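Local coordinates for vibralactone Cyclase (Boreostereum vibrans, PDB 6KD0), which probably catalyses the cyclization that forms the fused bicyclic beta-lactone of vibralactone, using an alpha/beta-hydrolase fold, at residues I121-L125 with I331-S335; K168-V172 with L337-Q343. All coordinates share one frame; numbering follows the deposited sequence.

Interaction 1: residues I121-L125 with I331-S335; sequences ICDKL and IEGMS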
# COMPACT_ATOMS: atom_id res chain seq x y z
N ILE A 121 9.50 -11.32 3.57
CA ILE A 121 8.72 -10.98 4.76
C ILE A 121 8.09 -12.23 5.33
O ILE A 121 8.08 -12.44 6.55
CB ILE A 121 7.67 -9.90 4.44
CG1 ILE A 121 8.33 -8.51 4.39
CG2 ILE A 121 6.53 -9.94 5.46
CD1 ILE A 121 7.44 -7.42 3.83
N CYS A 122 7.58 -13.11 4.46
CA CYS A 122 6.93 -14.32 4.95
C CYS A 122 7.91 -15.17 5.75
O CYS A 122 7.54 -15.74 6.78
CB CYS A 122 6.30 -15.10 3.80
SG CYS A 122 7.25 -16.43 3.03
N ASP A 123 9.19 -15.17 5.36
CA ASP A 123 10.18 -15.91 6.14
C ASP A 123 10.56 -15.15 7.39
O ASP A 123 10.69 -15.74 8.47
CB ASP A 123 11.40 -16.20 5.26
CG ASP A 123 12.57 -16.79 6.02
OD1 ASP A 123 12.44 -17.93 6.50
OD2 ASP A 123 13.61 -16.10 6.12
N LYS A 124 10.70 -13.82 7.29
CA LYS A 124 11.19 -13.04 8.42
C LYS A 124 10.16 -13.01 9.54
O LYS A 124 10.51 -13.15 10.71
CB LYS A 124 11.55 -11.63 7.98
CG LYS A 124 11.80 -10.66 9.13
CD LYS A 124 13.21 -10.13 9.12
CE LYS A 124 13.53 -9.39 10.42
NZ LYS A 124 14.53 -10.14 11.24
N LEU A 125 8.88 -12.87 9.20
CA LEU A 125 7.83 -12.68 10.19
C LEU A 125 7.13 -13.98 10.55
O LEU A 125 6.36 -14.00 11.54
CB LEU A 125 6.80 -11.68 9.67
CG LEU A 125 7.02 -10.23 10.05
CD1 LEU A 125 8.48 -9.85 9.99
CD2 LEU A 125 6.18 -9.32 9.17
N ILE A 331 8.61 -3.47 7.82
CA ILE A 331 8.55 -4.79 8.44
C ILE A 331 8.36 -4.68 9.95
O ILE A 331 7.63 -5.48 10.55
CB ILE A 331 9.81 -5.60 8.07
CG1 ILE A 331 9.81 -5.89 6.56
CG2 ILE A 331 9.87 -6.87 8.88
CD1 ILE A 331 11.10 -6.51 6.06
N GLU A 332 8.96 -3.67 10.57
CA GLU A 332 8.78 -3.43 12.01
C GLU A 332 7.34 -3.02 12.33
O GLU A 332 6.80 -3.40 13.37
CB GLU A 332 9.74 -2.35 12.51
CG GLU A 332 11.14 -2.82 12.87
CD GLU A 332 12.08 -1.66 13.17
OE1 GLU A 332 13.32 -1.89 13.22
OE2 GLU A 332 11.59 -0.52 13.37
N GLY A 333 6.73 -2.22 11.46
CA GLY A 333 5.33 -1.87 11.66
C GLY A 333 4.42 -3.07 11.51
O GLY A 333 3.47 -3.26 12.29
N MET A 334 4.70 -3.91 10.52
CA MET A 334 4.00 -5.20 10.44
C MET A 334 4.16 -6.00 11.72
O MET A 334 3.19 -6.59 12.22
CB MET A 334 4.51 -6.01 9.25
CG MET A 334 4.16 -5.38 7.90
SD MET A 334 4.81 -6.30 6.51
CE MET A 334 3.94 -5.45 5.17
N SER A 335 5.38 -6.08 12.24
CA SER A 335 5.62 -6.84 13.46
C SER A 335 4.83 -6.27 14.62
O SER A 335 4.29 -7.02 15.43
CB SER A 335 7.11 -6.88 13.78
OG SER A 335 7.72 -7.90 13.03

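Interaction 2: residues K168-V172 with L337-Q343; sequences KKGFV and LFSKTPQ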
# COMPACT_ATOMS: atom_id res chain seq x y z
N LYS A 168 -7.22 -15.85 12.70
CA LYS A 168 -7.32 -15.70 14.15
C LYS A 168 -5.97 -15.51 14.80
O LYS A 168 -5.90 -14.99 15.91
CB LYS A 168 -8.01 -16.92 14.77
CG LYS A 168 -9.38 -17.24 14.21
CD LYS A 168 -10.47 -16.36 14.80
CE LYS A 168 -10.85 -16.82 16.19
NZ LYS A 168 -10.84 -15.69 17.18
N LYS A 169 -4.89 -15.93 14.13
CA LYS A 169 -3.55 -15.68 14.64
C LYS A 169 -3.04 -14.29 14.29
O LYS A 169 -1.94 -13.92 14.72
CB LYS A 169 -2.59 -16.75 14.09
CG LYS A 169 -3.04 -18.16 14.46
CD LYS A 169 -1.92 -19.17 14.30
CE LYS A 169 -2.29 -20.50 14.94
NZ LYS A 169 -1.14 -21.47 14.84
N GLY A 170 -3.83 -13.50 13.57
CA GLY A 170 -3.40 -12.21 13.11
C GLY A 170 -3.84 -12.06 11.68
O GLY A 170 -3.71 -13.01 10.90
N PHE A 171 -4.35 -10.89 11.32
CA PHE A 171 -4.92 -10.65 10.00
C PHE A 171 -4.67 -9.18 9.70
O PHE A 171 -5.45 -8.31 10.09
CB PHE A 171 -6.40 -11.03 9.98
CG PHE A 171 -7.03 -11.03 8.61
CD1 PHE A 171 -6.25 -10.96 7.47
CD2 PHE A 171 -8.41 -11.11 8.48
CE1 PHE A 171 -6.86 -10.96 6.22
CE2 PHE A 171 -9.01 -11.11 7.24
CZ PHE A 171 -8.23 -11.04 6.11
N VAL A 172 -3.56 -8.90 9.01
CA VAL A 172 -3.09 -7.55 8.76
C VAL A 172 -3.27 -7.24 7.28
O VAL A 172 -2.82 -8.01 6.42
CB VAL A 172 -1.62 -7.38 9.18
CG1 VAL A 172 -1.09 -6.01 8.73
CG2 VAL A 172 -1.49 -7.53 10.69
N LEU A 337 1.93 -4.66 14.39
CA LEU A 337 0.54 -5.05 14.19
C LEU A 337 0.31 -6.52 14.53
O LEU A 337 -0.68 -6.87 15.17
CB LEU A 337 0.13 -4.74 12.75
CG LEU A 337 0.14 -3.25 12.42
CD1 LEU A 337 -0.05 -3.03 10.90
CD2 LEU A 337 -0.93 -2.51 13.21
N PHE A 338 1.21 -7.40 14.09
CA PHE A 338 1.05 -8.81 14.40
C PHE A 338 1.26 -9.10 15.89
O PHE A 338 0.76 -10.11 16.38
CB PHE A 338 2.00 -9.64 13.54
CG PHE A 338 1.50 -9.88 12.13
CD1 PHE A 338 0.32 -10.57 11.89
CD2 PHE A 338 2.23 -9.41 11.04
CE1 PHE A 338 -0.12 -10.80 10.60
CE2 PHE A 338 1.78 -9.63 9.74
CZ PHE A 338 0.61 -10.32 9.52
N SER A 339 1.97 -8.23 16.61
CA SER A 339 2.17 -8.43 18.04
C SER A 339 0.89 -8.26 18.84
O SER A 339 0.88 -8.58 20.04
CB SER A 339 3.24 -7.48 18.59
OG SER A 339 2.70 -6.18 18.73
N LYS A 340 -0.18 -7.76 18.23
CA LYS A 340 -1.46 -7.63 18.91
C LYS A 340 -2.23 -8.95 18.97
O LYS A 340 -3.23 -9.03 19.68
CB LYS A 340 -2.28 -6.54 18.24
CG LYS A 340 -1.52 -5.22 18.26
CD LYS A 340 -2.40 -4.02 18.02
CE LYS A 340 -1.68 -2.73 18.42
NZ LYS A 340 -1.32 -2.72 19.87
N THR A 341 -1.77 -9.98 18.26
CA THR A 341 -2.25 -11.35 18.42
C THR A 341 -1.04 -12.28 18.43
O THR A 341 -0.86 -13.10 17.52
CB THR A 341 -3.24 -11.74 17.31
OG1 THR A 341 -2.68 -11.40 16.04
CG2 THR A 341 -4.56 -11.03 17.48
N PRO A 342 -0.21 -12.18 19.47
CA PRO A 342 1.14 -12.75 19.41
C PRO A 342 1.15 -14.27 19.39
O PRO A 342 0.35 -14.92 20.06
CB PRO A 342 1.81 -12.21 20.68
CG PRO A 342 0.70 -11.98 21.63
CD PRO A 342 -0.48 -11.54 20.77
N GLN A 343 2.08 -14.83 18.62
CA GLN A 343 2.20 -16.28 18.53
C GLN A 343 3.51 -16.78 19.13
O GLN A 343 3.78 -17.99 19.11
CB GLN A 343 2.09 -16.73 17.07
CG GLN A 343 0.84 -16.21 16.39
CD GLN A 343 -0.42 -16.77 17.01
OE1 GLN A 343 -0.56 -17.98 17.15
NE2 GLN A 343 -1.33 -15.88 17.39
O HOH W 1 -4.24 -16.31 18.31
O HOH W 2 0.46 -12.20 14.92

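Interaction 1: residues I121-L125 with I331-S335
Leu125 and Ile331 meet branch to branch: Leu125 CD1 lies 3.5 Å from Ile331 CG2, closer than methyl carbons usually come. The other methyl of Leu125, CD2, reaches across Met334 at about a right angle and stops 3.7 Å from its CB. One turn earlier on helix 115-125, Ile121 repeats the pattern deeper in the protein. Its CG1 sits 3.7 Å from Ile331 CG1, and its terminal CD1 lies 3.9 Å from Met334 SD. Ile331 can serve both neighbours because its two branches diverge: CG1 stands opposite the carbonyl carbon (chi1 -67°) and goes to Ile121, while CG2 goes to Leu125. Both helices belong to the layer on one face of the central alpha/beta-hydrolase sheet; the axes of the two short segments approach to 11.3 Å and cross at -50°. The wide spacing is filled by Ile121, Leu125, Ile331 and Met334, whose side chains bring no hydrogen-bonding group between the helices. Met334, unbranched and extended beyond CG, runs down to the sheet, where its side chain touches Leu98 and Trp100; Ile121 also rests on Leu98. Toward solvent the contact thins. Ser335 lies at the margin, its OG 3.7 Å from Leu125 CD1, and exposed Lys124 adds a grazing touch of its aliphatic CG, 4.3 Å from Ile331 CG2.

Interaction 2: residues K168-V172 with L337-Q343
The start of a central strand of the alpha/beta-hydrolase sheet, 171-176, and the turn leading into it are covered here by the end of helix 321-338 and the C-terminal tail. Val172 points toward the helix and sets its CG2 methyl over the face of the Phe338 ring, 3.6 Å from the ring centroid and 15° off the normal, a CH-pi contact. Its other methyl, CG1, stands opposite the backbone N (chi1 172°) and meets Leu337 CD1 at 3.8 Å, so a single beta-branched residue engages two successive helix residues. Gly170 has a backbone conformation that only glycine takes up readily, and its bare CA lets Thr341 OG1 come to 3.1 Å of Gly170 CA and the edge of the Phe338 ring lie against the Gly170 backbone. Strand 171-176 runs parallel beside 97-101, where Leu98 touches both Val172 and Phe338, and further along leads to Ser177 in a pattern consistent with a nucleophile elbow. A type I turn from Phe338 to Thr341 brings the tail back to the residues before the strand. Thr341 OG1 donates to Lys169 O at 2.9 Å, approaching from above the carbonyl plane. Gln343, its chain bent at chi2, folds back so that NE2 donates to Thr341 O at 2.8 Å, the acceptor lying near the amide plane. Water 1 joins the same NE2 to Lys168 O. The amide also crosses the lysine chain, with Gln343 OE1 3.4 Å from Lys169 CD; the long aliphatic stem provides this surface while the ammonium group continues to Thr94.

Helix 321-338 is common to both contacts: interaction 1 uses residues 331-335 of it and interaction 2 its C-terminal part and the tail, with centres about 11 Å apart on the same side of the chain's centre. Along the sequence the order is 121-125, 168-172, 331-335, 337-343, so the two pairings cross. The C-terminal helix thus packs first against a neighbouring helix, 115-125, and then against the entrance of strand 171-176. Strand 97-101 lies beneath both, through Leu98. Together they join the last helix to earlier parts of the alpha/beta-hydrolase fold, including the strand that leads to the probable nucleophile elbow.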